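Local coordinates for putative glycosyl hydrolase (PDB 4QHZ), which is probably a hydrolase acting on glycosidic substrates and binds magnesium, although its precise activity is not established, at residues Asp180-Ile192 and Leu198-Trp210. Numbering follows the deposited sequence.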
ATOM      1  N   ASP C 180      11.205  -8.142 -16.852  1.00 30.64           N
ATOM      2  CA  ASP C 180      11.972  -7.148 -17.586  1.00 31.34           C
ATOM      3  C   ASP C 180      12.925  -6.343 -16.687  1.00 29.40           C
ATOM      4  O   ASP C 180      13.573  -5.429 -17.165  1.00 30.81           O
ATOM      5  CB  ASP C 180      11.034  -6.211 -18.368  1.00 33.40           C
ATOM      6  CG  ASP C 180      10.218  -5.279 -17.472  1.00 34.09           C
ATOM      7  OD1 ASP C 180      10.418  -5.254 -16.239  1.00 32.50           O
ATOM      8  OD2 ASP C 180       9.374  -4.556 -18.026  1.00 34.64           O
ATOM      9  N   GLY C 181      13.008  -6.674 -15.401  1.00 27.81           N
ATOM     10  CA  GLY C 181      13.979  -6.047 -14.507  1.00 27.13           C
ATOM     11  C   GLY C 181      13.468  -4.841 -13.736  1.00 27.08           C
ATOM     12  O   GLY C 181      14.161  -4.355 -12.841  1.00 29.06           O
ATOM     13  N   SER C 182      12.273  -4.355 -14.068  1.00 25.26           N
ATOM     14  CA  SER C 182      11.664  -3.250 -13.332  1.00 26.34           C
ATOM     15  C   SER C 182      11.058  -3.739 -12.020  1.00 25.64           C
ATOM     16  O   SER C 182      10.857  -4.943 -11.826  1.00 25.74           O
ATOM     17  CB  SER C 182      10.581  -2.568 -14.170  1.00 27.51           C
ATOM     18  OG  SER C 182       9.537  -3.473 -14.495  1.00 30.63           O
ATOM     19  N   TYR C 183      10.782  -2.808 -11.115  1.00 24.32           N
ATOM     20  CA  TYR C 183      10.167  -3.150  -9.842  1.00 25.06           C
ATOM     21  C   TYR C 183       8.751  -3.634 -10.055  1.00 24.97           C
ATOM     22  O   TYR C 183       7.974  -2.997 -10.758  1.00 24.11           O
ATOM     23  CB  TYR C 183      10.133  -1.950  -8.887  1.00 25.21           C
ATOM     24  CG  TYR C 183      11.417  -1.697  -8.134  1.00 26.18           C
ATOM     25  CD1 TYR C 183      11.840  -2.554  -7.119  1.00 25.73           C
ATOM     26  CD2 TYR C 183      12.195  -0.579  -8.414  1.00 28.79           C
ATOM     27  CE1 TYR C 183      13.010  -2.311  -6.421  1.00 26.82           C
ATOM     28  CE2 TYR C 183      13.368  -0.329  -7.728  1.00 26.61           C
ATOM     29  CZ  TYR C 183      13.773  -1.190  -6.733  1.00 29.23           C
ATOM     30  OH  TYR C 183      14.943  -0.922  -6.055  1.00 27.59           O
ATOM     31  N   ARG C 184       8.418  -4.759  -9.430  1.00 24.71           N
ATOM     32  CA  ARG C 184       7.032  -5.197  -9.307  1.00 23.50           C
ATOM     33  C   ARG C 184       6.446  -4.607  -8.026  1.00 24.25           C
ATOM     34  O   ARG C 184       5.363  -4.023  -8.034  1.00 23.69           O
ATOM     35  CB  ARG C 184       6.957  -6.720  -9.298  1.00 23.64           C
ATOM     36  CG  ARG C 184       5.567  -7.289  -9.074  1.00 23.55           C
ATOM     37  CD  ARG C 184       5.585  -8.801  -9.136  1.00 26.41           C
ATOM     38  NE  ARG C 184       4.251  -9.349  -8.896  1.00 26.18           N
ATOM     39  CZ  ARG C 184       3.700  -9.529  -7.694  1.00 25.79           C
ATOM     40  NH1 ARG C 184       4.366  -9.232  -6.571  1.00 25.40           N
ATOM     41  NH2 ARG C 184       2.466 -10.024  -7.614  1.00 23.94           N
ATOM     42  N   THR C 185       7.161  -4.796  -6.921  1.00 22.36           N
ATOM     43  CA  THR C 185       6.866  -4.108  -5.676  1.00 23.38           C
ATOM     44  C   THR C 185       8.152  -3.484  -5.170  1.00 23.62           C
ATOM     45  O   THR C 185       9.216  -4.099  -5.240  1.00 25.27           O
ATOM     46  CB  THR C 185       6.295  -5.050  -4.599  1.00 23.12           C
ATOM     47  OG1 THR C 185       7.196  -6.143  -4.386  1.00 21.74           O
ATOM     48  CG2 THR C 185       4.937  -5.588  -5.024  1.00 23.42           C
ATOM     49  N   HIS C 186       8.057  -2.254  -4.684  1.00 24.26           N
ATOM     50  CA  HIS C 186       9.218  -1.555  -4.160  1.00 25.56           C
ATOM     51  C   HIS C 186       9.532  -2.048  -2.761  1.00 24.06           C
ATOM     52  O   HIS C 186       8.659  -2.589  -2.086  1.00 23.16           O
ATOM     53  CB  HIS C 186       8.966  -0.056  -4.133  1.00 26.83           C
ATOM     54  CG  HIS C 186       8.917   0.561  -5.491  1.00 29.44           C
ATOM     55  ND1 HIS C 186       9.942   1.334  -5.987  1.00 30.86           N
ATOM     56  CD2 HIS C 186       7.986   0.493  -6.469  1.00 29.80           C
ATOM     57  CE1 HIS C 186       9.640   1.727  -7.211  1.00 31.60           C
ATOM     58  NE2 HIS C 186       8.455   1.235  -7.525  1.00 32.01           N
ATOM     59  N   PRO C 187      10.784  -1.868  -2.319  1.00 21.76           N
ATOM     60  CA  PRO C 187      11.077  -2.198  -0.936  1.00 20.93           C
ATOM     61  C   PRO C 187      10.451  -1.171  -0.017  1.00 20.28           C
ATOM     62  O   PRO C 187      10.251  -0.022  -0.419  1.00 20.85           O
ATOM     63  CB  PRO C 187      12.607  -2.113  -0.851  1.00 20.86           C
ATOM     64  CG  PRO C 187      13.090  -1.806  -2.229  1.00 21.97           C
ATOM     65  CD  PRO C 187      11.930  -1.237  -2.983  1.00 21.38           C
ATOM     66  N   THR C 188      10.127  -1.581   1.201  1.00 20.02           N
ATOM     67  CA  THR C 188       9.668  -0.642   2.217  1.00 20.59           C
ATOM     68  C   THR C 188      10.509  -0.814   3.474  1.00 20.02           C
ATOM     69  O   THR C 188      11.038  -1.900   3.732  1.00 18.44           O
ATOM     70  CB  THR C 188       8.172  -0.817   2.540  1.00 20.81           C
ATOM     71  OG1 THR C 188       7.937  -2.134   3.044  1.00 22.13           O
ATOM     72  CG2 THR C 188       7.324  -0.591   1.291  1.00 22.19           C
ATOM     73  N   VAL C 189      10.624   0.259   4.253  1.00 19.13           N
ATOM     74  CA  VAL C 189      11.446   0.235   5.452  1.00 18.84           C
ATOM     75  C   VAL C 189      10.886   1.157   6.540  1.00 19.25           C
ATOM     76  O   VAL C 189      10.421   2.262   6.259  1.00 19.92           O
ATOM     77  CB  VAL C 189      12.912   0.603   5.113  1.00 19.50           C
ATOM     78  CG1 VAL C 189      13.016   2.036   4.603  1.00 19.43           C
ATOM     79  CG2 VAL C 189      13.816   0.383   6.319  1.00 18.85           C
ATOM     80  N   THR C 190      10.908   0.665   7.773  1.00 18.56           N
ATOM     81  CA  THR C 190      10.652   1.479   8.943  1.00 19.69           C
ATOM     82  C   THR C 190      11.954   1.570   9.725  1.00 20.51           C
ATOM     83  O   THR C 190      12.638   0.566   9.910  1.00 21.45           O
ATOM     84  CB  THR C 190       9.500   0.893   9.798  1.00 19.33           C
ATOM     85  OG1 THR C 190       8.256   1.098   9.112  1.00 17.81           O
ATOM     86  CG2 THR C 190       9.411   1.551  11.167  1.00 20.79           C
ATOM     87  N   VAL C 191      12.304   2.783  10.153  1.00 21.96           N
ATOM     88  CA  VAL C 191      13.527   3.028  10.906  1.00 21.29           C
ATOM     89  C   VAL C 191      13.193   3.785  12.182  1.00 20.58           C
ATOM     90  O   VAL C 191      12.530   4.821  12.138  1.00 19.89           O
ATOM     91  CB  VAL C 191      14.553   3.842  10.085  1.00 22.98           C
ATOM     92  CG1 VAL C 191      15.804   4.126  10.907  1.00 23.64           C
ATOM     93  CG2 VAL C 191      14.928   3.109   8.805  1.00 22.43           C
ATOM     94  N   ILE C 192      13.654   3.258  13.312  1.00 19.80           N
ATOM     95  CA  ILE C 192      13.431   3.861  14.615  1.00 19.90           C
ATOM     96  C   ILE C 192      14.783   4.135  15.252  1.00 21.02           C
ATOM     97  O   ILE C 192      15.594   3.224  15.374  1.00 23.55           O
ATOM     98  CB  ILE C 192      12.602   2.932  15.530  1.00 20.06           C
ATOM     99  CG1 ILE C 192      11.337   2.439  14.813  1.00 19.98           C
ATOM    100  CG2 ILE C 192      12.215   3.643  16.828  1.00 20.41           C
ATOM    101  CD1 ILE C 192      10.573   1.372  15.573  1.00 19.89           C
ATOM    102  N   LEU C 198      11.829   7.465  12.517  1.00 19.79           N
ATOM    103  CA  LEU C 198      12.462   8.346  11.535  1.00 20.61           C
ATOM    104  C   LEU C 198      11.979   8.059  10.112  1.00 19.15           C
ATOM    105  O   LEU C 198      11.907   8.967   9.283  1.00 18.40           O
ATOM    106  CB  LEU C 198      13.985   8.208  11.627  1.00 21.21           C
ATOM    107  CG  LEU C 198      14.731   9.286  12.425  1.00 24.37           C
ATOM    108  CD1 LEU C 198      14.143   9.539  13.804  1.00 26.04           C
ATOM    109  CD2 LEU C 198      16.208   8.913  12.535  1.00 24.73           C
ATOM    110  N   GLN C 199      11.699   6.789   9.824  1.00 18.30           N
ATOM    111  CA  GLN C 199      11.083   6.383   8.570  1.00 18.81           C
ATOM    112  C   GLN C 199       9.877   5.533   8.921  1.00 19.02           C
ATOM    113  O   GLN C 199      10.018   4.485   9.558  1.00 17.32           O
ATOM    114  CB  GLN C 199      12.049   5.592   7.694  1.00 18.89           C
ATOM    115  CG  GLN C 199      13.307   6.353   7.302  1.00 22.26           C
ATOM    116  CD  GLN C 199      13.058   7.484   6.322  1.00 21.73           C
ATOM    117  OE1 GLN C 199      12.026   7.536   5.651  1.00 22.87           O
ATOM    118  NE2 GLN C 199      14.025   8.387   6.219  1.00 21.10           N
ATOM    119  N   ASN C 200       8.701   5.987   8.505  1.00 20.28           N
ATOM    120  CA  ASN C 200       7.458   5.284   8.788  1.00 23.51           C
ATOM    121  C   ASN C 200       6.926   4.554   7.550  1.00 23.06           C
ATOM    122  O   ASN C 200       6.180   5.121   6.765  1.00 20.58           O
ATOM    123  CB  ASN C 200       6.421   6.273   9.320  1.00 23.77           C
ATOM    124  CG  ASN C 200       5.148   5.593   9.779  1.00 25.59           C
ATOM    125  OD1 ASN C 200       4.997   4.380   9.651  1.00 25.84           O
ATOM    126  ND2 ASN C 200       4.221   6.380  10.316  1.00 24.20           N
ATOM    127  N   HIS C 201       7.304   3.289   7.405  1.00 21.06           N
ATOM    128  CA  HIS C 201       6.923   2.488   6.248  1.00 21.11           C
ATOM    129  C   HIS C 201       7.194   3.254   4.951  1.00 21.10           C
ATOM    130  O   HIS C 201       6.300   3.447   4.123  1.00 20.09           O
ATOM    131  CB  HIS C 201       5.458   2.056   6.334  1.00 21.94           C
ATOM    132  CG  HIS C 201       5.110   0.931   5.410  1.00 20.19           C
ATOM    133  ND1 HIS C 201       5.487  -0.372   5.655  1.00 21.97           N
ATOM    134  CD2 HIS C 201       4.403   0.909   4.255  1.00 21.22           C
ATOM    135  CE1 HIS C 201       5.053  -1.144   4.674  1.00 22.18           C
ATOM    136  NE2 HIS C 201       4.387  -0.393   3.815  1.00 21.16           N
ATOM    137  N   THR C 202       8.451   3.657   4.786  1.00 20.40           N
ATOM    138  CA  THR C 202       8.888   4.458   3.653  1.00 20.64           C
ATOM    139  C   THR C 202       9.157   3.575   2.452  1.00 20.55           C
ATOM    140  O   THR C 202       9.796   2.537   2.568  1.00 20.56           O
ATOM    141  CB  THR C 202      10.164   5.235   4.013  1.00 21.42           C
ATOM    142  OG1 THR C 202       9.876   6.117   5.106  1.00 21.11           O
ATOM    143  CG2 THR C 202      10.670   6.047   2.846  1.00 21.81           C
ATOM    144  N   THR C 203       8.655   3.987   1.297  1.00 21.58           N
ATOM    145  CA  THR C 203       8.916   3.275   0.057  1.00 23.51           C
ATOM    146  C   THR C 203      10.283   3.676  -0.483  1.00 22.89           C
ATOM    147  O   THR C 203      10.595   4.862  -0.577  1.00 22.33           O
ATOM    148  CB  THR C 203       7.828   3.566  -0.993  1.00 25.00           C
ATOM    149  OG1 THR C 203       6.568   3.085  -0.513  1.00 26.15           O
ATOM    150  CG2 THR C 203       8.146   2.884  -2.315  1.00 24.99           C
ATOM    151  N   ILE C 204      11.091   2.677  -0.820  1.00 22.14           N
ATOM    152  CA  ILE C 204      12.403   2.905  -1.395  1.00 20.84           C
ATOM    153  C   ILE C 204      12.251   2.931  -2.913  1.00 23.29           C
ATOM    154  O   ILE C 204      11.609   2.053  -3.491  1.00 23.76           O
ATOM    155  CB  ILE C 204      13.404   1.836  -0.925  1.00 20.42           C
ATOM    156  CG1 ILE C 204      13.613   1.962   0.584  1.00 21.63           C
ATOM    157  CG2 ILE C 204      14.731   1.973  -1.655  1.00 21.28           C
ATOM    158  CD1 ILE C 204      14.461   0.874   1.213  1.00 21.82           C
ATOM    159  N   LEU C 205      12.822   3.955  -3.548  1.00 25.92           N
ATOM    160  CA  LEU C 205      12.590   4.227  -4.972  1.00 26.44           C
ATOM    161  C   LEU C 205      13.553   3.487  -5.882  1.00 26.32           C
ATOM    162  O   LEU C 205      13.286   3.331  -7.065  1.00 27.85           O
ATOM    163  CB  LEU C 205      12.695   5.726  -5.254  1.00 28.65           C
ATOM    164  CG  LEU C 205      11.771   6.617  -4.416  1.00 32.36           C
ATOM    165  CD1 LEU C 205      12.056   8.083  -4.691  1.00 35.64           C
ATOM    166  CD2 LEU C 205      10.309   6.292  -4.690  1.00 33.19           C
ATOM    167  N   GLY C 206      14.663   3.029  -5.324  1.00 22.86           N
ATOM    168  CA  GLY C 206      15.719   2.385  -6.090  1.00 22.61           C
ATOM    169  C   GLY C 206      17.006   2.492  -5.301  1.00 21.30           C
ATOM    170  O   GLY C 206      16.978   2.876  -4.127  1.00 22.52           O
ATOM    171  N   THR C 207      18.131   2.161  -5.925  1.00 20.50           N
ATOM    172  CA  THR C 207      19.427   2.272  -5.259  1.00 20.36           C
ATOM    173  C   THR C 207      19.636   3.688  -4.713  1.00 20.74           C
ATOM    174  O   THR C 207      19.193   4.667  -5.318  1.00 20.29           O
ATOM    175  CB  THR C 207      20.596   1.966  -6.210  1.00 22.81           C
ATOM    176  OG1 THR C 207      20.544   2.867  -7.327  1.00 24.34           O
ATOM    177  CG2 THR C 207      20.536   0.526  -6.707  1.00 21.87           C
ATOM    178  N   THR C 208      20.272   3.794  -3.551  1.00 20.55           N
ATOM    179  CA  THR C 208      20.646   5.091  -3.016  1.00 20.64           C
ATOM    180  C   THR C 208      21.908   5.552  -3.737  1.00 21.50           C
ATOM    181  O   THR C 208      22.873   4.794  -3.858  1.00 23.79           O
ATOM    182  CB  THR C 208      20.862   5.050  -1.495  1.00 19.83           C
ATOM    183  OG1 THR C 208      21.730   3.958  -1.157  1.00 19.18           O
ATOM    184  CG2 THR C 208      19.534   4.877  -0.804  1.00 21.18           C
ATOM    185  N   GLU C 209      21.886   6.781  -4.237  1.00 21.56           N
ATOM    186  CA  GLU C 209      22.951   7.283  -5.109  1.00 21.60           C
ATOM    187  C   GLU C 209      23.413   8.671  -4.680  1.00 20.51           C
ATOM    188  O   GLU C 209      22.591   9.553  -4.413  1.00 19.37           O
ATOM    189  CB  GLU C 209      22.456   7.347  -6.550  1.00 23.18           C
ATOM    190  CG  GLU C 209      22.005   6.015  -7.141  1.00 25.48           C
ATOM    191  CD  GLU C 209      23.153   5.060  -7.430  1.00 25.43           C
ATOM    192  OE1 GLU C 209      24.320   5.505  -7.454  1.00 27.19           O
ATOM    193  OE2 GLU C 209      22.881   3.865  -7.648  1.00 26.25           O
ATOM    194  N   TRP C 210      24.730   8.858  -4.623  1.00 20.55           N
ATOM    195  CA  TRP C 210      25.330  10.161  -4.365  1.00 20.72           C
ATOM    196  C   TRP C 210      25.106  11.097  -5.550  1.00 21.27           C
ATOM    197  O   TRP C 210      24.922  12.297  -5.370  1.00 20.10           O
ATOM    198  CB  TRP C 210      26.830  10.000  -4.095  1.00 21.62           C
ATOM    199  CG  TRP C 210      27.559  11.269  -3.763  1.00 21.64           C
ATOM    200  CD1 TRP C 210      27.219  12.195  -2.823  1.00 21.75           C
ATOM    201  CD2 TRP C 210      28.786  11.726  -4.348  1.00 23.63           C
ATOM    202  NE1 TRP C 210      28.147  13.212  -2.798  1.00 22.61           N
ATOM    203  CE2 TRP C 210      29.116  12.947  -3.727  1.00 23.79           C
ATOM    204  CE3 TRP C 210      29.635  11.226  -5.344  1.00 25.64           C
ATOM    205  CZ2 TRP C 210      30.260  13.678  -4.065  1.00 24.76           C
ATOM    206  CZ3 TRP C 210      30.770  11.964  -5.685  1.00 27.45           C
ATOM    207  CH2 TRP C 210      31.067  13.173  -5.043  1.00 25.28           C
TER
HETATM  208  O   HOH W   1       5.853   1.961  10.166  1.00 23.03           O
HETATM  209  O   HOH W   2       7.551  -1.343   7.691  1.00 24.10           O
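Thr190 OG1 is gripped by three groups: it accepts from the backbone N of His201 at 2.9 Å and is bound by two waters. One water bridges it to Asn200 OD1, the other to His201 ND1 in the plane of the imidazole, so the hydroxyl takes the N-H of His201 where the register slips and water joins it to both side chains. The slip, by one residue, falls between the hydrogen-bonded pairs Val189-Thr202 and Val191-Gln199 of an antiparallel hairpin, strand 185-193 with strand 196-203. Next to it is a classic beta bulge: Leu198 and Gln199 both face Val191, whose carbonyl O accepts from Leu198 N at 2.8 Å and from Gln199 N at 3.1 Å. Within this chain the hairpin lies at one end of the larger antiparallel sheet of this concanavalin-like fold, with strand 165-177 on the other side of strand 185-193. His201, its ring swung back beside the carbonyl carbon (chi1 -163°), lays one face over Thr188 CB, a CH-pi contact of 4.0 Å to the ring centroid; the His201 ring also stacks on His201 of the second subunit. On the opposite sheet face from Thr188 lies Val189, whose CG1 is reached by CD1 of Ile204, just past the strand; Ile204 CB meets Pro187 CG at 3.9 Å, the two side chains crossing at about a right angle. Gln199, bent at chi2 (-70°), runs beside Val191 before its OE1 takes the hydroxyl of Thr202 OG1 at 2.6 Å. Where regular pairing ends, His186 ND1 donates to Ile204 O at 3.1 Å, near the ring plane, while Thr203 CG2 rests on His186 CB. A leucine in place of His186 would probably leave Ile204 O without its side-chain donor and Thr203 CG2 without the imidazole it leans on. Farther along, Tyr183, hydrogen-bonded through OH to Tyr127, sets its ring edge against Gly206 CA.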